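Side-chain contacts in particle-associated glycoside hydrolase (Acinetobacter phage Fri1, PDB 6C72), which probably depolymerises the capsular polysaccharide of Acinetobacter baumannii as the trimeric tailspike of phage Fri1, helping the virus reach the host cell: residues 160-163 / 164-168; 296-299 / 300-303; 386-389 / 390-393. All blocks are in the same frame, centred on the assembly; numbering follows the deposited sequence.

The three contacts follow one another along the chain without overlap. Interaction 1 lies on the short helix 160-165, in the long insertion between strands 145-148 and 179-182, and meets a second subunit; its centre is about 42 Å from that of interaction 2 and about 51 Å from that of interaction 3. The latter two belong to the body of the parallel beta-helix, with centres about 16 Å apart and nearest atoms about 6 Å apart. Each leads into a short strand, 300-302 and 392-394 respectively. One contact thus serves the trimer interface, while the other two lie at bends within a single chain, with further strands between them in sequence.

Interaction 1. Residues 160-163 / 164-168; sequences EADI and NNLRT
E160 and N164, one helical turn apart, lie side by side and point the same way, with E160 CG 3.7 Å from N164 ND2. Their carboxylate and amide planes stand nearly perpendicular, 85° apart, and a water bridges them: it accepts from N164 ND2 at 3.1 Å and gives a weak bond to E160 OE2. With CG anti to the backbone N (chi1 168°) and an extended chain, E160 brings its carboxylate to the second subunit, where OE2 forms a salt bridge with K138 and accepts a hydrogen bond from Q188. N164 OD1 accepts a hydrogen bond from K223 NZ of the second subunit, so this amide suits its place by accepting across the interface and donating to water. On another side, the aliphatic L166 lies alongside D162, its CD1 4.0 Å from D162 CG.

The backbone sets this spacing. N164 N bonds to E160 O at 2.9 Å, N165 N to A161 O at 2.9 Å and L166 N to D162 O at 3.0 Å, successive i to i+4 bonds of an alpha helix that ends as L166 leaves helical angles. At its start, S159 OG accepts from D162 N. Helix 160-165 sits on an excursion between strands 145-148 and 179-182, where I163 packs on V170 and Q171 of the following loop and N164 rests on L191 in strand 188-192 of the second subunit.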
loop_
_atom_site.group_PDB
_atom_site.type_symbol
_atom_site.label_atom_id
_atom_site.label_comp_id
_atom_site.label_asym_id
_atom_site.label_seq_id
_atom_site.Cartn_x
_atom_site.Cartn_y
_atom_site.Cartn_z
ATOM N N GLU A 160 -12.743 -25.905 27.155
ATOM C CA GLU A 160 -13.181 -24.562 26.783
ATOM C C GLU A 160 -13.067 -23.598 27.958
ATOM O O GLU A 160 -12.664 -22.440 27.792
ATOM C CB GLU A 160 -14.623 -24.586 26.287
ATOM C CG GLU A 160 -15.214 -23.199 26.178
ATOM C CD GLU A 160 -16.670 -23.203 25.789
ATOM O OE1 GLU A 160 -17.092 -24.154 25.108
ATOM O OE2 GLU A 160 -17.393 -22.253 26.159
ATOM N N ALA A 161 -13.435 -24.060 29.154
ATOM C CA ALA A 161 -13.393 -23.204 30.333
ATOM C C ALA A 161 -11.978 -22.700 30.598
ATOM O O ALA A 161 -11.772 -21.510 30.850
ATOM C CB ALA A 161 -13.942 -23.963 31.546
ATOM N N ASP A 162 -10.989 -23.595 30.559
ATOM C CA ASP A 162 -9.610 -23.168 30.786
ATOM C C ASP A 162 -9.097 -22.294 29.648
ATOM O O ASP A 162 -8.354 -21.334 29.883
ATOM C CB ASP A 162 -8.697 -24.379 30.964
ATOM C CG ASP A 162 -8.818 -24.998 32.338
ATOM O OD1 ASP A 162 -9.559 -24.443 33.180
ATOM O OD2 ASP A 162 -8.160 -26.035 32.576
ATOM N N ILE A 163 -9.463 -22.623 28.409
ATOM C CA ILE A 163 -9.028 -21.805 27.283
ATOM C C ILE A 163 -9.555 -20.383 27.446
ATOM O O ILE A 163 -8.826 -19.409 27.242
ATOM C CB ILE A 163 -9.472 -22.444 25.952
ATOM C CG1 ILE A 163 -8.725 -23.766 25.728
ATOM C CG2 ILE A 163 -9.217 -21.499 24.796
ATOM C CD1 ILE A 163 -9.198 -24.567 24.530
ATOM N N ASN A 164 -10.792 -20.247 27.913
ATOM C CA ASN A 164 -11.404 -18.938 28.067
ATOM C C ASN A 164 -10.947 -18.207 29.324
ATOM O O ASN A 164 -10.891 -16.975 29.319
ATOM C CB ASN A 164 -12.924 -19.085 28.064
ATOM C CG ASN A 164 -13.521 -18.943 26.673
ATOM O OD1 ASN A 164 -12.926 -18.323 25.796
ATOM N ND2 ASN A 164 -14.714 -19.506 26.477
ATOM N N ASN A 165 -10.625 -18.917 30.404
ATOM C CA ASN A 165 -10.368 -18.269 31.687
ATOM C C ASN A 165 -8.898 -18.031 31.994
ATOM O O ASN A 165 -8.584 -17.105 32.741
ATOM C CB ASN A 165 -10.971 -19.089 32.835
ATOM C CG ASN A 165 -12.468 -19.280 32.691
ATOM O OD1 ASN A 165 -13.151 -18.480 32.039
ATOM N ND2 ASN A 165 -12.992 -20.334 33.309
ATOM N N LEU A 166 -7.995 -18.845 31.474
ATOM C CA LEU A 166 -6.579 -18.760 31.806
ATOM C C LEU A 166 -5.847 -17.941 30.748
ATOM O O LEU A 166 -6.062 -18.137 29.543
ATOM C CB LEU A 166 -5.979 -20.164 31.918
ATOM C CG LEU A 166 -6.648 -21.088 32.953
ATOM C CD1 LEU A 166 -5.911 -22.414 33.073
ATOM C CD2 LEU A 166 -6.780 -20.422 34.325
ATOM N N ARG A 167 -5.008 -17.002 31.199
ATOM C CA ARG A 167 -4.167 -16.233 30.288
ATOM C C ARG A 167 -2.965 -17.032 29.797
ATOM O O ARG A 167 -2.347 -16.650 28.794
ATOM C CB ARG A 167 -3.690 -14.945 30.972
ATOM C CG ARG A 167 -4.830 -14.032 31.390
ATOM C CD ARG A 167 -5.742 -13.758 30.201
ATOM N NE ARG A 167 -5.008 -13.125 29.113
ATOM C CZ ARG A 167 -5.301 -13.252 27.818
ATOM N NH1 ARG A 167 -6.321 -14.003 27.430
ATOM N NH2 ARG A 167 -4.561 -12.628 26.911
ATOM N N THR A 168 -2.625 -18.123 30.474
ATOM C CA THR A 168 -1.575 -19.015 30.022
ATOM C C THR A 168 -2.097 -19.895 28.895
ATOM O O THR A 168 -3.308 -20.065 28.722
ATOM C CB THR A 168 -1.078 -19.893 31.172
ATOM O OG1 THR A 168 -2.177 -20.643 31.719
ATOM C CG2 THR A 168 -0.445 -19.044 32.265
HETATM O O HOH W 1 -16.359 -20.454 28.949
HETATM O O HOH W 2 -9.271 -16.522 26.569
#

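Interaction 2. Residues 296-299 / 300-303; sequences WVYL and FDIE
The ring of Y298 meets the carboxylates of D301 and E303 where a loop runs into strand 300-302. The closest approach is at the ring edge: D301 OD2 lies near the ring plane, 3.5 Å from Y298 CD2, with the ring and carboxylate planes 69° apart. The slightly positive C-H edge of an aromatic ring is probably a favourable neighbour for a carboxylate oxygen. The chi1 of -51° sets Y298 CG anti to its own carbonyl carbon and brings this edge to the acid. The E303 side chain crosses the tyrosine at about a right angle, with OE1 4.1 Å from Y298 CE2.

The polar contacts centre on the acids. D301 OD2 and E303 OE1 are only 2.7 Å apart. Water joins the phenol to the glutamate, lying 3.1 Å from Y298 OH and donating to E303 OE2 at 2.7 Å. The extended chain of E303 gives it the length to reach this water from beyond the strand. In the backbone, L299 O is hydrogen-bonded to T271 OG1, which ties the residue before the strand to the loop ahead of strand 272-275.

Apolar contacts flank the ring and line the interior. V297 CG1 lies over the centre of one face of the Y298 ring, 3.7 Å above its plane. L299 and F300 are buried, as suits their hydrocarbon side chains: F300 meets F287 edge-to-face, and L299 packs on F322 and A324.

The bend joins strand 286-289 to strand 300-302 in the parallel beta-helix. The latter strand runs between 272-275 and 333-336, and Y298 and D301 both touch L335 on strand 333-336.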
loop_
_atom_site.group_PDB
_atom_site.type_symbol
_atom_site.label_atom_id
_atom_site.label_comp_id
_atom_site.label_asym_id
_atom_site.label_seq_id
_atom_site.Cartn_x
_atom_site.Cartn_y
_atom_site.Cartn_z
ATOM N N TRP A 296 25.624 -22.625 6.211
ATOM C CA TRP A 296 24.896 -22.029 5.097
ATOM C C TRP A 296 25.545 -20.695 4.704
ATOM O O TRP A 296 26.533 -20.255 5.301
ATOM C CB TRP A 296 23.411 -21.866 5.448
ATOM C CG TRP A 296 23.174 -21.297 6.820
ATOM C CD1 TRP A 296 23.083 -21.983 8.000
ATOM C CD2 TRP A 296 23.075 -19.904 7.156
ATOM N NE1 TRP A 296 22.883 -21.104 9.044
ATOM C CE2 TRP A 296 22.879 -19.824 8.555
ATOM C CE3 TRP A 296 23.102 -18.725 6.407
ATOM C CZ2 TRP A 296 22.718 -18.605 9.219
ATOM C CZ3 TRP A 296 22.939 -17.518 7.068
ATOM C CH2 TRP A 296 22.759 -17.465 8.463
ATOM N N VAL A 297 24.985 -20.046 3.684
ATOM C CA VAL A 297 25.630 -18.875 3.085
ATOM C C VAL A 297 24.932 -17.587 3.510
ATOM O O VAL A 297 25.535 -16.734 4.176
ATOM C CB VAL A 297 25.670 -18.997 1.549
ATOM C CG1 VAL A 297 26.481 -17.846 0.937
ATOM C CG2 VAL A 297 26.225 -20.373 1.137
ATOM N N TYR A 298 23.669 -17.424 3.126
ATOM C CA TYR A 298 22.883 -16.265 3.522
ATOM C C TYR A 298 21.523 -16.717 4.035
ATOM O O TYR A 298 21.156 -17.893 3.958
ATOM C CB TYR A 298 22.673 -15.280 2.368
ATOM C CG TYR A 298 23.917 -14.864 1.614
ATOM C CD1 TYR A 298 24.984 -14.272 2.272
ATOM C CD2 TYR A 298 23.993 -15.008 0.224
ATOM C CE1 TYR A 298 26.115 -13.874 1.589
ATOM C CE2 TYR A 298 25.122 -14.593 -0.482
ATOM C CZ TYR A 298 26.174 -14.028 0.214
ATOM O OH TYR A 298 27.296 -13.610 -0.449
ATOM N N LEU A 299 20.754 -15.754 4.533
ATOM C CA LEU A 299 19.416 -16.049 5.018
ATOM C C LEU A 299 18.388 -15.993 3.889
ATOM O O LEU A 299 17.733 -16.996 3.586
ATOM C CB LEU A 299 19.062 -15.085 6.156
ATOM C CG LEU A 299 17.696 -15.215 6.821
ATOM C CD1 LEU A 299 17.412 -16.643 7.316
ATOM C CD2 LEU A 299 17.633 -14.229 7.985
ATOM N N PHE A 300 18.256 -14.838 3.247
ATOM C CA PHE A 300 17.295 -14.623 2.174
ATOM C C PHE A 300 17.994 -13.788 1.113
ATOM O O PHE A 300 18.598 -12.763 1.436
ATOM C CB PHE A 300 16.035 -13.925 2.695
ATOM C CG PHE A 300 15.064 -13.546 1.621
ATOM C CD1 PHE A 300 14.095 -14.430 1.197
ATOM C CD2 PHE A 300 15.127 -12.299 1.023
ATOM C CE1 PHE A 300 13.215 -14.076 0.202
ATOM C CE2 PHE A 300 14.247 -11.945 0.023
ATOM C CZ PHE A 300 13.292 -12.829 -0.378
ATOM N N ASP A 301 17.968 -14.239 -0.138
ATOM C CA ASP A 301 18.878 -13.690 -1.143
ATOM C C ASP A 301 18.101 -13.253 -2.381
ATOM O O ASP A 301 17.616 -14.092 -3.143
ATOM C CB ASP A 301 19.946 -14.725 -1.506
ATOM C CG ASP A 301 21.171 -14.110 -2.171
ATOM O OD1 ASP A 301 21.318 -12.869 -2.165
ATOM O OD2 ASP A 301 22.005 -14.876 -2.697
ATOM N N ILE A 302 18.006 -11.941 -2.597
ATOM C CA ILE A 302 17.603 -11.403 -3.893
ATOM C C ILE A 302 18.896 -11.117 -4.646
ATOM O O ILE A 302 19.536 -10.089 -4.421
ATOM C CB ILE A 302 16.749 -10.144 -3.763
ATOM C CG1 ILE A 302 15.454 -10.445 -3.020
ATOM C CG2 ILE A 302 16.468 -9.565 -5.133
ATOM C CD1 ILE A 302 14.591 -9.220 -2.800
ATOM N N GLU A 303 19.300 -12.033 -5.524
ATOM C CA GLU A 303 20.590 -11.911 -6.203
ATOM C C GLU A 303 20.511 -12.379 -7.649
ATOM O O GLU A 303 20.760 -13.551 -7.957
ATOM C CB GLU A 303 21.678 -12.675 -5.453
ATOM C CG GLU A 303 23.048 -12.469 -6.033
ATOM C CD GLU A 303 24.161 -13.016 -5.156
ATOM O OE1 GLU A 303 23.901 -13.883 -4.288
ATOM O OE2 GLU A 303 25.320 -12.588 -5.338
HETATM O O HOH W 3 26.973 -12.272 -3.256
#

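Interaction 3. Residues 386-389 / 390-393; sequences TTTT and GYVI
T388 stands over one face of the Y391 ring at a type II beta turn, T388 to Y391, that leads into the weakly bonded strand beginning near V392, paired in parallel with strand 416-418 on the beta-helix. The side chains cross obliquely. T388 CB lies 3.6 Å from the ring centroid and only 13° off its normal, a well-centred CH-pi contact. The methyl lies over the same face at the phenol end, with CG2 3.5 Å from Y391 CZ, while OG1 lies nearer CE2. This follows from chi1 of -49°, which puts CG2 anti to the backbone N and OG1 beside that nitrogen. A beta-branched threonine is well suited here, since CB and CG2 together span the ring.

T386 meets the other end of the tyrosine side chain: its CG2 is 3.8 Å from Y391 CB. Its hydroxyl is turned to other partners, hydrogen-bonding with T415 OG1 and with a water that also donates to Y391 O. T389, at the outer corner, has its hydroxyl bonded to N414 ND2.

The turn brings T388 and Y391 together. G390, its third residue, has a phi of 107°, a conformation readily adopted by glycine, the usual residue at this position of a type II turn. Around it, Y391 packs on N363, N364 and A366, and T388 on R362 and N364, joining the turn to strand 360-363 and the loop after it. The closing bond runs from Y391 N to T388 O at 3.3 Å, nearly straight at hydrogen (170°), with the donor above the carbonyl plane.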
loop_
_atom_site.group_PDB
_atom_site.type_symbol
_atom_site.label_atom_id
_atom_site.label_comp_id
_atom_site.label_asym_id
_atom_site.label_seq_id
_atom_site.Cartn_x
_atom_site.Cartn_y
_atom_site.Cartn_z
ATOM N N THR A 386 26.170 -3.730 5.368
ATOM C CA THR A 386 26.647 -3.668 3.995
ATOM C C THR A 386 28.025 -4.311 3.918
ATOM O O THR A 386 29.011 -3.739 4.390
ATOM C CB THR A 386 26.685 -2.221 3.511
ATOM O OG1 THR A 386 25.381 -1.649 3.634
ATOM C CG2 THR A 386 27.109 -2.148 2.056
ATOM N N THR A 387 28.106 -5.476 3.281
ATOM C CA THR A 387 29.397 -6.145 3.179
ATOM C C THR A 387 30.333 -5.387 2.240
ATOM O O THR A 387 31.504 -5.162 2.567
ATOM C CB THR A 387 29.199 -7.583 2.688
ATOM O OG1 THR A 387 28.201 -8.230 3.480
ATOM C CG2 THR A 387 30.488 -8.379 2.794
ATOM N N THR A 388 29.819 -4.937 1.094
ATOM C CA THR A 388 30.654 -4.318 0.068
ATOM C C THR A 388 30.860 -2.846 0.398
ATOM O O THR A 388 29.914 -2.053 0.376
ATOM C CB THR A 388 30.027 -4.483 -1.313
ATOM O OG1 THR A 388 29.647 -5.854 -1.513
ATOM C CG2 THR A 388 31.026 -4.069 -2.391
ATOM N N THR A 389 32.099 -2.488 0.720
ATOM C CA THR A 389 32.430 -1.110 1.051
ATOM C C THR A 389 32.196 -0.183 -0.139
ATOM O O THR A 389 32.756 -0.381 -1.219
ATOM C CB THR A 389 33.893 -1.037 1.503
ATOM O OG1 THR A 389 34.085 -1.879 2.651
ATOM C CG2 THR A 389 34.300 0.419 1.833
ATOM N N GLY A 390 31.403 0.859 0.076
ATOM C CA GLY A 390 31.097 1.811 -0.971
ATOM C C GLY A 390 29.696 1.720 -1.526
ATOM O O GLY A 390 29.286 2.621 -2.266
ATOM N N TYR A 391 28.958 0.655 -1.239
ATOM C CA TYR A 391 27.582 0.589 -1.701
ATOM C C TYR A 391 26.735 1.594 -0.932
ATOM O O TYR A 391 26.969 1.855 0.253
ATOM C CB TYR A 391 27.024 -0.816 -1.534
ATOM C CG TYR A 391 27.487 -1.784 -2.592
ATOM C CD1 TYR A 391 28.439 -1.417 -3.542
ATOM C CD2 TYR A 391 26.968 -3.063 -2.651
ATOM C CE1 TYR A 391 28.859 -2.314 -4.519
ATOM C CE2 TYR A 391 27.379 -3.961 -3.618
ATOM C CZ TYR A 391 28.320 -3.583 -4.544
ATOM O OH TYR A 391 28.716 -4.495 -5.479
ATOM N N VAL A 392 25.761 2.181 -1.615
ATOM C CA VAL A 392 24.998 3.287 -1.062
ATOM C C VAL A 392 23.522 2.951 -1.141
ATOM O O VAL A 392 23.074 2.310 -2.096
ATOM C CB VAL A 392 25.297 4.611 -1.809
ATOM C CG1 VAL A 392 24.620 5.806 -1.111
ATOM C CG2 VAL A 392 26.795 4.829 -1.919
ATOM N N ILE A 393 22.770 3.371 -0.132
ATOM C CA ILE A 393 21.320 3.431 -0.228
ATOM C C ILE A 393 20.985 4.844 -0.678
ATOM O O ILE A 393 21.062 5.790 0.106
ATOM C CB ILE A 393 20.630 3.089 1.094
ATOM C CG1 ILE A 393 21.102 1.733 1.605
ATOM C CG2 ILE A 393 19.118 3.103 0.914
ATOM C CD1 ILE A 393 20.525 1.352 2.968
HETATM O O HOH W 4 25.023 0.880 1.873
#